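Local coordinates for protein fimbrium subunit Fim1C (Bacteroides vulgatus, PDB 4QB7) that is probably a component of the tip of fimbriae, the surface filaments that mediate cell adhesion and biofilm formation, at residues A[240-248]-A[292-302]; A[43-52]-A[113-122]. All coordinates share one frame; numbering follows the deposited sequence.

Contact 1 of 2, residues A[240-248]-A[292-302]. With SO4 (sulfate ion), chain F; SO4 (sulfate ion), chain C.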
ATOM      1  N   THR A 240      11.510 -25.109  13.465  1.00 50.99           N
ATOM      2  CA  THR A 240      11.475 -26.352  12.715  1.00 49.95           C
ATOM      3  C   THR A 240      12.239 -27.415  13.498  1.00 54.76           C
ATOM      4  O   THR A 240      13.153 -27.091  14.241  1.00 54.15           O
ATOM      5  CB  THR A 240      12.058 -26.117  11.302  1.00 51.64           C
ATOM      6  OG1 THR A 240      11.539 -24.906  10.739  1.00 53.26           O
ATOM      7  CG2 THR A 240      11.768 -27.252  10.363  1.00 46.69           C
ATOM      8  N   ASP A 241      11.842 -28.669  13.361  1.00 53.70           N
ATOM      9  CA  ASP A 241      12.529 -29.810  13.948  1.00 55.16           C
ATOM     10  C   ASP A 241      12.183 -31.013  13.126  1.00 59.02           C
ATOM     11  O   ASP A 241      11.315 -31.812  13.494  1.00 61.15           O
ATOM     12  CB  ASP A 241      12.225 -30.013  15.436  1.00 59.15           C
ATOM     13  CG  ASP A 241      13.148 -31.026  16.086  1.00 74.45           C
ATOM     14  OD1 ASP A 241      14.267 -31.278  15.525  1.00 73.06           O
ATOM     15  OD2 ASP A 241      12.778 -31.552  17.160  1.00 85.87           O
ATOM     16  N   GLN A 242      12.852 -31.107  11.978  1.00 52.09           N
ATOM     17  CA  GLN A 242      12.626 -32.104  10.959  1.00 49.99           C
ATOM     18  C   GLN A 242      13.907 -32.823  10.663  1.00 49.48           C
ATOM     19  O   GLN A 242      14.746 -32.274   9.962  1.00 47.92           O
ATOM     20  CB  GLN A 242      12.110 -31.376   9.679  1.00 51.06           C
ATOM     21  CG  GLN A 242      11.337 -32.260   8.676  1.00 56.73           C
ATOM     22  CD  GLN A 242       9.989 -32.643   9.211  1.00 73.17           C
ATOM     23  OE1 GLN A 242       9.112 -31.785   9.430  1.00 79.14           O
ATOM     24  NE2 GLN A 242       9.832 -33.919   9.520  1.00 59.21           N
ATOM     25  N   TRP A 243      14.070 -34.049  11.172  1.00 45.87           N
ATOM     26  CA  TRP A 243      15.242 -34.907  10.930  1.00 45.01           C
ATOM     27  C   TRP A 243      16.568 -34.185  11.194  1.00 45.43           C
ATOM     28  O   TRP A 243      17.479 -34.286  10.390  1.00 44.79           O
ATOM     29  CB  TRP A 243      15.231 -35.451   9.468  1.00 44.45           C
ATOM     30  CG  TRP A 243      13.904 -35.934   8.974  1.00 46.69           C
ATOM     31  CD1 TRP A 243      13.075 -36.827   9.587  1.00 50.41           C
ATOM     32  CD2 TRP A 243      13.274 -35.590   7.732  1.00 47.11           C
ATOM     33  NE1 TRP A 243      11.949 -37.035   8.821  1.00 50.76           N
ATOM     34  CE2 TRP A 243      12.056 -36.310   7.664  1.00 51.72           C
ATOM     35  CE3 TRP A 243      13.624 -34.750   6.658  1.00 47.99           C
ATOM     36  CZ2 TRP A 243      11.186 -36.207   6.576  1.00 50.83           C
ATOM     37  CZ3 TRP A 243      12.760 -34.654   5.576  1.00 49.32           C
ATOM     38  CH2 TRP A 243      11.550 -35.361   5.551  1.00 50.44           C
ATOM     39  N   GLY A 244      16.661 -33.458  12.299  1.00 43.07           N
ATOM     40  CA  GLY A 244      17.840 -32.671  12.651  1.00 42.64           C
ATOM     41  C   GLY A 244      17.832 -31.245  12.128  1.00 45.74           C
ATOM     42  O   GLY A 244      18.583 -30.401  12.620  1.00 46.59           O
ATOM     43  N   TYR A 245      16.997 -30.958  11.119  1.00 41.06           N
ATOM     44  CA  TYR A 245      16.891 -29.617  10.533  1.00 39.53           C
ATOM     45  C   TYR A 245      16.122 -28.737  11.499  1.00 45.13           C
ATOM     46  O   TYR A 245      14.984 -29.063  11.810  1.00 45.88           O
ATOM     47  CB  TYR A 245      16.233 -29.663   9.133  1.00 37.73           C
ATOM     48  CG  TYR A 245      16.078 -28.300   8.495  1.00 37.79           C
ATOM     49  CD1 TYR A 245      17.108 -27.737   7.741  1.00 39.15           C
ATOM     50  CD2 TYR A 245      14.915 -27.548   8.672  1.00 37.63           C
ATOM     51  CE1 TYR A 245      16.962 -26.489   7.138  1.00 37.94           C
ATOM     52  CE2 TYR A 245      14.774 -26.289   8.099  1.00 37.43           C
ATOM     53  CZ  TYR A 245      15.789 -25.777   7.313  1.00 43.03           C
ATOM     54  OH  TYR A 245      15.625 -24.564   6.708  1.00 47.75           O
ATOM     55  N   ASN A 246      16.736 -27.654  12.001  1.00 42.46           N
ATOM     56  CA  ASN A 246      16.058 -26.812  12.969  1.00 43.40           C
ATOM     57  C   ASN A 246      16.263 -25.297  12.754  1.00 49.78           C
ATOM     58  O   ASN A 246      16.243 -24.502  13.706  1.00 52.71           O
ATOM     59  CB  ASN A 246      16.441 -27.213  14.385  1.00 46.34           C
ATOM     60  CG  ASN A 246      17.825 -26.882  14.801  1.00 68.70           C
ATOM     61  OD1 ASN A 246      18.713 -26.645  13.980  1.00 59.54           O
ATOM     62  ND2 ASN A 246      18.026 -26.847  16.104  1.00 70.00           N
ATOM     63  N   LYS A 247      16.313 -24.895  11.507  1.00 43.79           N
ATOM     64  CA  LYS A 247      16.427 -23.502  11.100  1.00 43.01           C
ATOM     65  C   LYS A 247      15.034 -22.839  11.157  1.00 46.70           C
ATOM     66  O   LYS A 247      14.046 -23.479  10.815  1.00 46.77           O
ATOM     67  CB  LYS A 247      17.033 -23.497   9.668  1.00 44.67           C
ATOM     68  CG  LYS A 247      17.379 -22.159   9.068  1.00 56.13           C
ATOM     69  CD  LYS A 247      18.715 -21.614   9.502  1.00 58.54           C
ATOM     70  CE  LYS A 247      18.848 -20.226   8.927  1.00 64.80           C
ATOM     71  NZ  LYS A 247      19.781 -19.386   9.718  1.00 77.70           N
ATOM     72  N   SER A 248      14.939 -21.582  11.616  1.00 44.58           N
ATOM     73  CA  SER A 248      13.674 -20.817  11.622  1.00 44.54           C
ATOM     74  C   SER A 248      13.317 -20.591  10.156  1.00 49.40           C
ATOM     75  O   SER A 248      14.136 -20.029   9.404  1.00 49.06           O
ATOM     76  CB  SER A 248      13.832 -19.501  12.386  1.00 47.97           C
ATOM     77  OG  SER A 248      12.662 -18.697  12.401  1.00 54.74           O
ATOM     78  N   ASP A 292      16.128 -24.248   1.600  1.00 38.65           N
ATOM     79  CA  ASP A 292      16.796 -25.509   1.931  1.00 37.13           C
ATOM     80  C   ASP A 292      15.959 -26.673   1.490  1.00 40.14           C
ATOM     81  O   ASP A 292      14.756 -26.683   1.750  1.00 40.06           O
ATOM     82  CB  ASP A 292      17.028 -25.573   3.454  1.00 38.39           C
ATOM     83  CG  ASP A 292      17.935 -24.479   4.003  1.00 47.43           C
ATOM     84  OD1 ASP A 292      18.807 -23.993   3.249  1.00 47.61           O
ATOM     85  OD2 ASP A 292      17.798 -24.138   5.205  1.00 51.90           O
ATOM     86  N   ILE A 293      16.569 -27.639   0.789  1.00 37.76           N
ATOM     87  CA  ILE A 293      15.915 -28.885   0.355  1.00 37.57           C
ATOM     88  C   ILE A 293      16.463 -29.960   1.266  1.00 42.92           C
ATOM     89  O   ILE A 293      17.652 -30.271   1.209  1.00 44.66           O
ATOM     90  CB  ILE A 293      16.075 -29.193  -1.152  1.00 40.80           C
ATOM     91  CG1 ILE A 293      15.693 -27.948  -2.009  1.00 41.16           C
ATOM     92  CG2 ILE A 293      15.235 -30.453  -1.545  1.00 39.60           C
ATOM     93  CD1 ILE A 293      16.142 -28.042  -3.425  1.00 50.91           C
ATOM     94  N   VAL A 294      15.628 -30.426   2.197  1.00 38.63           N
ATOM     95  CA  VAL A 294      16.027 -31.348   3.266  1.00 37.59           C
ATOM     96  C   VAL A 294      15.536 -32.739   2.984  1.00 43.17           C
ATOM     97  O   VAL A 294      14.334 -32.941   2.889  1.00 44.27           O
ATOM     98  CB  VAL A 294      15.479 -30.827   4.629  1.00 39.57           C
ATOM     99  CG1 VAL A 294      15.855 -31.754   5.782  1.00 39.34           C
ATOM    100  CG2 VAL A 294      15.950 -29.409   4.894  1.00 38.14           C
ATOM    101  N   THR A 295      16.465 -33.692   2.863  1.00 40.91           N
ATOM    102  CA  THR A 295      16.185 -35.113   2.640  1.00 40.90           C
ATOM    103  C   THR A 295      16.544 -35.907   3.907  1.00 44.10           C
ATOM    104  O   THR A 295      17.637 -35.746   4.444  1.00 42.68           O
ATOM    105  CB  THR A 295      16.914 -35.646   1.394  1.00 49.42           C
ATOM    106  OG1 THR A 295      16.616 -34.830   0.262  1.00 51.00           O
ATOM    107  CG2 THR A 295      16.564 -37.088   1.081  1.00 46.15           C
ATOM    108  N   LYS A 296      15.629 -36.788   4.354  1.00 41.47           N
ATOM    109  CA  LYS A 296      15.798 -37.649   5.525  1.00 41.30           C
ATOM    110  C   LYS A 296      16.919 -38.669   5.347  1.00 48.41           C
ATOM    111  O   LYS A 296      17.013 -39.309   4.296  1.00 48.90           O
ATOM    112  CB  LYS A 296      14.483 -38.391   5.824  1.00 42.42           C
ATOM    113  CG  LYS A 296      14.539 -39.367   6.981  1.00 44.62           C
ATOM    114  CD  LYS A 296      13.171 -39.876   7.343  1.00 47.12           C
ATOM    115  CE  LYS A 296      13.241 -40.915   8.429  1.00 47.38           C
ATOM    116  NZ  LYS A 296      11.899 -41.235   8.962  1.00 63.14           N
ATOM    117  N   VAL A 297      17.751 -38.829   6.385  1.00 45.51           N
ATOM    118  CA  VAL A 297      18.765 -39.868   6.428  1.00 44.93           C
ATOM    119  C   VAL A 297      18.330 -40.785   7.578  1.00 51.12           C
ATOM    120  O   VAL A 297      18.086 -41.970   7.354  1.00 52.24           O
ATOM    121  CB  VAL A 297      20.207 -39.342   6.527  1.00 48.43           C
ATOM    122  CG1 VAL A 297      21.184 -40.492   6.786  1.00 48.29           C
ATOM    123  CG2 VAL A 297      20.590 -38.600   5.242  1.00 47.67           C
ATOM    124  N   THR A 298      18.136 -40.218   8.784  1.00 46.75           N
ATOM    125  CA  THR A 298      17.591 -40.909   9.953  1.00 46.30           C
ATOM    126  C   THR A 298      16.594 -39.941  10.579  1.00 53.25           C
ATOM    127  O   THR A 298      16.392 -38.850  10.047  1.00 52.70           O
ATOM    128  CB  THR A 298      18.674 -41.426  10.939  1.00 46.10           C
ATOM    129  OG1 THR A 298      19.158 -40.391  11.800  1.00 51.17           O
ATOM    130  CG2 THR A 298      19.812 -42.141  10.269  1.00 35.21           C
ATOM    131  N   ASP A 299      15.977 -40.317  11.707  1.00 52.99           N
ATOM    132  CA  ASP A 299      15.021 -39.452  12.412  1.00 53.66           C
ATOM    133  C   ASP A 299      15.705 -38.220  13.006  1.00 53.21           C
ATOM    134  O   ASP A 299      15.025 -37.239  13.309  1.00 52.19           O
ATOM    135  CB  ASP A 299      14.322 -40.233  13.534  1.00 57.89           C
ATOM    136  CG  ASP A 299      13.452 -41.358  13.014  1.00 88.18           C
ATOM    137  OD1 ASP A 299      14.017 -42.389  12.552  1.00 92.92           O
ATOM    138  OD2 ASP A 299      12.207 -41.198  13.025  1.00 99.11           O
ATOM    139  N   THR A 300      17.046 -38.286  13.163  1.00 47.16           N
ATOM    140  CA  THR A 300      17.879 -37.256  13.788  1.00 46.19           C
ATOM    141  C   THR A 300      18.989 -36.722  12.856  1.00 48.85           C
ATOM    142  O   THR A 300      19.801 -35.908  13.287  1.00 49.34           O
ATOM    143  CB  THR A 300      18.512 -37.808  15.073  1.00 45.32           C
ATOM    144  OG1 THR A 300      19.250 -38.991  14.756  1.00 43.47           O
ATOM    145  CG2 THR A 300      17.484 -38.064  16.186  1.00 37.81           C
ATOM    146  N   SER A 301      19.024 -37.159  11.607  1.00 43.41           N
ATOM    147  CA  SER A 301      20.040 -36.683  10.683  1.00 41.87           C
ATOM    148  C   SER A 301      19.472 -36.535   9.271  1.00 46.90           C
ATOM    149  O   SER A 301      18.470 -37.179   8.921  1.00 47.39           O
ATOM    150  CB  SER A 301      21.247 -37.609  10.692  1.00 40.98           C
ATOM    151  OG  SER A 301      20.969 -38.833  10.045  1.00 39.16           O
ATOM    152  N   ASN A 302      20.102 -35.664   8.465  1.00 42.57           N
ATOM    153  CA  ASN A 302      19.633 -35.391   7.108  1.00 41.77           C
ATOM    154  C   ASN A 302      20.725 -34.832   6.195  1.00 44.07           C
ATOM    155  O   ASN A 302      21.829 -34.500   6.630  1.00 42.67           O
ATOM    156  CB  ASN A 302      18.472 -34.367   7.189  1.00 42.04           C
ATOM    157  CG  ASN A 302      18.918 -32.962   7.452  1.00 46.17           C
ATOM    158  OD1 ASN A 302      19.522 -32.324   6.599  1.00 42.15           O
ATOM    159  ND2 ASN A 302      18.613 -32.440   8.622  1.00 41.49           N
TER
HETATM  160  S   SO4 F 405      17.671 -19.295  12.560  0.70 75.67           S
HETATM  161  O1  SO4 F 405      17.093 -20.562  12.991  0.70 70.16           O
HETATM  162  O2  SO4 F 405      16.920 -18.714  11.422  0.70 78.40           O
HETATM  163  O3  SO4 F 405      17.624 -18.350  13.681  0.70 80.90           O
HETATM  164  O4  SO4 F 405      19.057 -19.468  12.146  0.70 74.28           O
HETATM  165  S   SO4 C 402      20.370 -27.003  10.333  0.50 43.48           S
HETATM  166  O1  SO4 C 402      20.560 -27.906   9.172  0.50 50.68           O
HETATM  167  O2  SO4 C 402      19.762 -25.779   9.865  0.50 44.84           O
HETATM  168  O3  SO4 C 402      19.423 -27.671  11.224  0.50 41.25           O
HETATM  169  O4  SO4 C 402      21.673 -26.734  11.012  0.50 35.06           O
HETATM  170  O   HOH W   1      12.166 -35.498  12.926  1.00 58.95           O
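W243 and Y245 pack a loop against one end of a beta hairpin. The loop lies between strands 229-230 and 250-251. The hairpin joins strands 286-296 and 301-313 of an antiparallel sheet, in a protein of the fimbrillin family of the transthyretin clan. The loop residues form a type I' beta turn from Q242 to Y245. G244 in this turn has a positive phi, and a CB there would run into T300 O.

The indole of W243 lies flat on K296. K296 CB stands over the face of the six-membered ring, 3.7 Å from its centroid. The lysine chain is extended and crosses the ring at about a right angle, carrying its CD to W243 NE1. Q242 NE2 lies over the opposite face, and V294 O sits in plane at the edge.

V294 serves both aromatic residues. Its CG1 meets W243 CE3 at 3.8 Å. Its CG2 lies over one face of the Y245 ring, 3.5 Å from Y245 CD1. F189 of strand 186-196 also stacks with Y245.

Two hydrogen bonds cross the contact. N302 ND2 gives a nearly straight bond to W243 O (2.8 Å, 166°), reaching it from above the carbonyl plane. The amide's other end, OD1, bonds T304 OG1, which helps fix its flip. Water 1 accepts from W243 N and bonds weakly to D299 O.

At the far end of the contact, Y245 CG is anti to the backbone N (chi1 179°), which sends the phenol along the loop to D292, whose OD1 is held by T306 OG1. Y245 OH donates to the anti lone pair of D292 OD2 at 2.7 Å, with ring and carboxylate planes 79° apart.

Contact 2 of 2, residues A[43-52]-A[113-122]. With SO4 (sulfate ion), chain H.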
ATOM      1  N   PHE A  43      -9.427  18.596   3.211  1.00 45.63           N
ATOM      2  CA  PHE A  43      -9.150  19.843   2.513  1.00 45.24           C
ATOM      3  C   PHE A  43     -10.462  20.308   1.955  1.00 47.21           C
ATOM      4  O   PHE A  43     -11.196  19.492   1.405  1.00 46.79           O
ATOM      5  CB  PHE A  43      -8.137  19.676   1.386  1.00 47.75           C
ATOM      6  CG  PHE A  43      -6.730  19.318   1.789  1.00 51.36           C
ATOM      7  CD1 PHE A  43      -6.337  17.983   1.891  1.00 56.85           C
ATOM      8  CD2 PHE A  43      -5.762  20.304   1.937  1.00 54.21           C
ATOM      9  CE1 PHE A  43      -5.007  17.647   2.192  1.00 58.59           C
ATOM     10  CE2 PHE A  43      -4.443  19.974   2.260  1.00 58.41           C
ATOM     11  CZ  PHE A  43      -4.071  18.649   2.381  1.00 57.79           C
ATOM     12  N   ALA A  44     -10.803  21.586   2.116  1.00 43.47           N
ATOM     13  CA  ALA A  44     -12.036  22.123   1.560  1.00 42.07           C
ATOM     14  C   ALA A  44     -11.778  23.501   0.969  1.00 46.80           C
ATOM     15  O   ALA A  44     -11.171  24.363   1.601  1.00 46.63           O
ATOM     16  CB  ALA A  44     -13.132  22.158   2.602  1.00 42.46           C
ATOM     17  N   TYR A  45     -12.220  23.679  -0.276  1.00 43.18           N
ATOM     18  CA  TYR A  45     -12.041  24.882  -1.083  1.00 42.01           C
ATOM     19  C   TYR A  45     -13.390  25.496  -1.425  1.00 46.45           C
ATOM     20  O   TYR A  45     -14.181  24.923  -2.177  1.00 46.70           O
ATOM     21  CB  TYR A  45     -11.291  24.512  -2.384  1.00 41.81           C
ATOM     22  CG  TYR A  45      -9.909  23.913  -2.220  1.00 41.50           C
ATOM     23  CD1 TYR A  45      -9.737  22.619  -1.729  1.00 42.50           C
ATOM     24  CD2 TYR A  45      -8.785  24.581  -2.682  1.00 43.41           C
ATOM     25  CE1 TYR A  45      -8.469  22.043  -1.616  1.00 38.86           C
ATOM     26  CE2 TYR A  45      -7.515  24.001  -2.603  1.00 44.87           C
ATOM     27  CZ  TYR A  45      -7.360  22.752  -2.027  1.00 46.66           C
ATOM     28  OH  TYR A  45      -6.113  22.197  -1.920  1.00 52.35           O
ATOM     29  N   GLN A  46     -13.660  26.655  -0.872  1.00 43.55           N
ATOM     30  CA  GLN A  46     -14.895  27.369  -1.175  1.00 43.24           C
ATOM     31  C   GLN A  46     -14.709  28.242  -2.443  1.00 46.35           C
ATOM     32  O   GLN A  46     -13.767  29.041  -2.527  1.00 44.08           O
ATOM     33  CB  GLN A  46     -15.362  28.212   0.017  1.00 44.24           C
ATOM     34  CG  GLN A  46     -16.745  28.783  -0.202  1.00 49.46           C
ATOM     35  CD  GLN A  46     -17.146  29.667   0.923  1.00 63.48           C
ATOM     36  OE1 GLN A  46     -18.092  29.381   1.652  1.00 65.07           O
ATOM     37  NE2 GLN A  46     -16.420  30.756   1.096  1.00 57.59           N
ATOM     38  N   THR A  47     -15.596  28.036  -3.430  1.00 42.74           N
ATOM     39  CA  THR A  47     -15.627  28.764  -4.693  1.00 42.91           C
ATOM     40  C   THR A  47     -16.984  29.453  -4.824  1.00 49.82           C
ATOM     41  O   THR A  47     -17.894  29.229  -4.019  1.00 51.09           O
ATOM     42  CB  THR A  47     -15.394  27.820  -5.915  1.00 46.67           C
ATOM     43  OG1 THR A  47     -16.599  27.115  -6.230  1.00 46.29           O
ATOM     44  CG2 THR A  47     -14.209  26.868  -5.766  1.00 39.87           C
ATOM     45  N   SER A  48     -17.161  30.213  -5.897  1.00 46.42           N
ATOM     46  CA  SER A  48     -18.468  30.765  -6.222  1.00 45.24           C
ATOM     47  C   SER A  48     -19.292  29.649  -6.907  1.00 48.61           C
ATOM     48  O   SER A  48     -18.779  28.549  -7.132  1.00 47.81           O
ATOM     49  CB  SER A  48     -18.315  31.978  -7.137  1.00 46.82           C
ATOM     50  OG  SER A  48     -18.070  31.609  -8.485  1.00 47.60           O
ATOM     51  N   SER A  49     -20.538  29.947  -7.278  1.00 45.58           N
ATOM     52  CA  SER A  49     -21.379  29.031  -8.030  1.00 44.63           C
ATOM     53  C   SER A  49     -20.709  28.627  -9.379  1.00 48.56           C
ATOM     54  O   SER A  49     -21.061  27.583  -9.912  1.00 48.96           O
ATOM     55  CB  SER A  49     -22.735  29.669  -8.287  1.00 46.24           C
ATOM     56  OG  SER A  49     -22.619  30.687  -9.261  1.00 50.16           O
ATOM     57  N   ALA A  50     -19.764  29.439  -9.918  1.00 45.28           N
ATOM     58  CA  ALA A  50     -19.033  29.147 -11.183  1.00 46.22           C
ATOM     59  C   ALA A  50     -18.358  27.754 -11.138  1.00 50.89           C
ATOM     60  O   ALA A  50     -18.318  27.061 -12.155  1.00 50.99           O
ATOM     61  CB  ALA A  50     -17.996  30.226 -11.481  1.00 46.68           C
ATOM     62  N   GLY A  51     -17.879  27.358  -9.956  1.00 47.33           N
ATOM     63  CA  GLY A  51     -17.350  26.026  -9.711  1.00 47.21           C
ATOM     64  C   GLY A  51     -15.858  25.810  -9.649  1.00 52.79           C
ATOM     65  O   GLY A  51     -15.055  26.669 -10.028  1.00 54.93           O
ATOM     66  N   TRP A  52     -15.507  24.587  -9.259  1.00 47.60           N
ATOM     67  CA  TRP A  52     -14.150  24.123  -9.038  1.00 45.96           C
ATOM     68  C   TRP A  52     -13.287  24.125 -10.295  1.00 50.47           C
ATOM     69  O   TRP A  52     -12.203  24.682 -10.248  1.00 49.46           O
ATOM     70  CB  TRP A  52     -14.168  22.725  -8.398  1.00 42.72           C
ATOM     71  CG  TRP A  52     -12.809  22.149  -8.159  1.00 42.20           C
ATOM     72  CD1 TRP A  52     -12.277  21.048  -8.752  1.00 44.31           C
ATOM     73  CD2 TRP A  52     -11.795  22.665  -7.277  1.00 41.73           C
ATOM     74  NE1 TRP A  52     -10.992  20.841  -8.299  1.00 42.85           N
ATOM     75  CE2 TRP A  52     -10.666  21.822  -7.401  1.00 43.83           C
ATOM     76  CE3 TRP A  52     -11.726  23.765  -6.400  1.00 42.97           C
ATOM     77  CZ2 TRP A  52      -9.488  22.029  -6.674  1.00 42.83           C
ATOM     78  CZ3 TRP A  52     -10.549  23.980  -5.694  1.00 44.31           C
ATOM     79  CH2 TRP A  52      -9.447  23.119  -5.835  1.00 44.54           C
ATOM     80  N   LEU A 113       2.133  17.630   3.423  1.00 48.92           N
ATOM     81  CA  LEU A 113       1.039  18.174   2.620  1.00 46.53           C
ATOM     82  C   LEU A 113       1.442  19.462   1.928  1.00 54.33           C
ATOM     83  O   LEU A 113       2.343  20.191   2.389  1.00 55.67           O
ATOM     84  CB  LEU A 113      -0.202  18.440   3.491  1.00 45.12           C
ATOM     85  CG  LEU A 113      -0.763  17.312   4.338  1.00 46.79           C
ATOM     86  CD1 LEU A 113      -1.825  17.841   5.213  1.00 46.84           C
ATOM     87  CD2 LEU A 113      -1.345  16.210   3.491  1.00 44.35           C
ATOM     88  N   SER A 114       0.731  19.766   0.832  1.00 50.60           N
ATOM     89  CA  SER A 114       0.875  21.021   0.106  1.00 50.37           C
ATOM     90  C   SER A 114       0.429  22.144   1.051  1.00 56.05           C
ATOM     91  O   SER A 114      -0.464  21.926   1.875  1.00 55.51           O
ATOM     92  CB  SER A 114       0.043  20.986  -1.170  1.00 51.27           C
ATOM     93  OG  SER A 114      -1.282  20.564  -0.888  1.00 53.47           O
ATOM     94  N   GLY A 115       1.092  23.294   0.967  1.00 53.83           N
ATOM     95  CA  GLY A 115       0.852  24.438   1.841  1.00 54.16           C
ATOM     96  C   GLY A 115      -0.562  24.969   1.900  1.00 57.29           C
ATOM     97  O   GLY A 115      -1.353  24.756   0.977  1.00 56.18           O
ATOM     98  N   GLN A 116      -0.867  25.695   2.993  1.00 54.34           N
ATOM     99  CA  GLN A 116      -2.166  26.320   3.268  1.00 53.82           C
ATOM    100  C   GLN A 116      -2.497  27.424   2.246  1.00 58.99           C
ATOM    101  O   GLN A 116      -3.667  27.765   2.068  1.00 58.97           O
ATOM    102  CB  GLN A 116      -2.156  26.893   4.691  1.00 56.09           C
ATOM    103  CG  GLN A 116      -3.528  27.317   5.227  1.00 77.62           C
ATOM    104  CD  GLN A 116      -3.549  27.451   6.731  1.00 97.80           C
ATOM    105  OE1 GLN A 116      -2.495  27.465   7.407  1.00 93.68           O
ATOM    106  NE2 GLN A 116      -4.765  27.528   7.285  1.00 82.91           N
ATOM    107  N   ASN A 117      -1.478  27.977   1.583  1.00 57.34           N
ATOM    108  CA  ASN A 117      -1.651  29.027   0.583  1.00 58.39           C
ATOM    109  C   ASN A 117      -1.336  28.506  -0.833  1.00 62.16           C
ATOM    110  O   ASN A 117      -1.196  29.304  -1.760  1.00 63.20           O
ATOM    111  CB  ASN A 117      -0.796  30.273   0.920  1.00 62.27           C
ATOM    112  CG  ASN A 117      -1.191  31.003   2.194  1.00 96.11           C
ATOM    113  OD1 ASN A 117      -0.334  31.322   3.031  1.00 97.16           O
ATOM    114  ND2 ASN A 117      -2.484  31.319   2.367  1.00 84.85           N
ATOM    115  N   ALA A 118      -1.244  27.176  -1.002  1.00 57.66           N
ATOM    116  CA  ALA A 118      -1.029  26.578  -2.326  1.00 56.61           C
ATOM    117  C   ALA A 118      -2.351  26.618  -3.107  1.00 59.46           C
ATOM    118  O   ALA A 118      -3.432  26.461  -2.530  1.00 58.59           O
ATOM    119  CB  ALA A 118      -0.513  25.152  -2.203  1.00 56.15           C
ATOM    120  N   LYS A 119      -2.266  26.854  -4.405  1.00 54.73           N
ATOM    121  CA  LYS A 119      -3.452  26.975  -5.240  1.00 52.72           C
ATOM    122  C   LYS A 119      -3.737  25.660  -5.960  1.00 53.91           C
ATOM    123  O   LYS A 119      -2.821  24.895  -6.248  1.00 53.73           O
ATOM    124  CB  LYS A 119      -3.282  28.153  -6.232  1.00 55.22           C
ATOM    125  CG  LYS A 119      -3.218  29.522  -5.539  1.00 58.98           C
ATOM    126  CD  LYS A 119      -2.690  30.600  -6.457  1.00 75.29           C
ATOM    127  CE  LYS A 119      -2.485  31.932  -5.769  1.00 88.72           C
ATOM    128  NZ  LYS A 119      -2.099  32.998  -6.740  1.00 97.60           N
ATOM    129  N   GLY A 120      -5.007  25.405  -6.231  1.00 48.97           N
ATOM    130  CA  GLY A 120      -5.426  24.199  -6.930  1.00 47.86           C
ATOM    131  C   GLY A 120      -5.599  23.007  -6.024  1.00 50.65           C
ATOM    132  O   GLY A 120      -5.472  23.124  -4.793  1.00 49.62           O
ATOM    133  N   ALA A 121      -5.869  21.835  -6.648  1.00 46.60           N
ATOM    134  CA  ALA A 121      -6.018  20.564  -5.936  1.00 45.03           C
ATOM    135  C   ALA A 121      -4.747  20.302  -5.118  1.00 47.77           C
ATOM    136  O   ALA A 121      -3.653  20.722  -5.537  1.00 48.04           O
ATOM    137  CB  ALA A 121      -6.291  19.429  -6.911  1.00 45.06           C
ATOM    138  N   PRO A 122      -4.873  19.740  -3.898  1.00 42.16           N
ATOM    139  CA  PRO A 122      -3.676  19.551  -3.056  1.00 41.76           C
ATOM    140  C   PRO A 122      -2.725  18.440  -3.547  1.00 48.43           C
ATOM    141  O   PRO A 122      -2.965  17.776  -4.578  1.00 47.98           O
ATOM    142  CB  PRO A 122      -4.279  19.228  -1.685  1.00 42.55           C
ATOM    143  CG  PRO A 122      -5.570  18.556  -1.999  1.00 45.61           C
ATOM    144  CD  PRO A 122      -6.094  19.253  -3.221  1.00 41.56           C
TER
HETATM  145  S   SO4 H 407       2.374  28.179   2.223  0.70 94.15           S
HETATM  146  O1  SO4 H 407       3.610  27.398   2.091  0.70 95.88           O
HETATM  147  O2  SO4 H 407       1.444  27.755   1.173  0.70 90.52           O
HETATM  148  O3  SO4 H 407       1.780  27.982   3.556  0.70 93.36           O
HETATM  149  O4  SO4 H 407       2.709  29.602   2.074  0.70 95.84           O
HETATM  150  O   HOH W   2      -3.828  23.698  -2.312  1.00 46.63           O
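F43, Y45 and W52 meet the loop 113-122 in a buried, mainly apolar contact. F43 and Y45 lie on strand 40-47, and W52 begins helix 52-55.

The apolar contacts come first. P122 CB stands over the centre of the F43 ring, 3.9 Å from the centroid and 7° off its normal, a CH-pi contact. The same ring points its CZ at L113, 3.7 Å from CD1 and 3.8 Å from CD2. Y65 meets the F43 ring with the two planes at about 85°. The Y45 ring reaches the proline too, with CZ 3.9 Å from P122 CD. With chi1 at 179° the indole of W52 extends away from its own N and brings CH2 over the rim of one Y45 face. The edge of that end meets A121, with W52 CZ2 4.1 Å from A121 CB.

Polar links are few. Water 2 joins Y45 OH to A118 O, at 2.8 Å from each. Replacing Y45 with an alanine would probably leave this water without its partner on the strand and open a gap beside P122 and W52.

Within the loop, G115 to A118 form a type I beta turn. N117 N binds a sulfate, probably from the crystallisation liquor. S114 OG takes the backbone N of T123, while S114 O accepts from Y65 OH.

The loop joins strands 111-113 and 123-127 of an antiparallel sheet, whereas strand 40-47 belongs to the mixed sheet. Aromatic residues of that strand and of the start of helix 52-55 thus pack under the loop, consistent with a sandwich-like fimbrillin fold.

How the contacts relate
The two contacts lie on opposite sides of the chain's centre, about 64 Å apart between their own centres. Their nearest atoms are about 39 Å apart, and they do not touch. Contact 1 is the more remote, about 37 Å from the centre of the chain against about 27 Å for contact 2. In sequence, both segments of contact 2 come before either segment of contact 1. In contact 1 the aromatic residues sit on the loop and pack on strand 286-296 and its turn. In contact 2 they sit on strand 40-47 and helix 52-55 and pack on the loop. Contact 2 is the more buried and has no clear direct hydrogen bond across it; contact 1 has two.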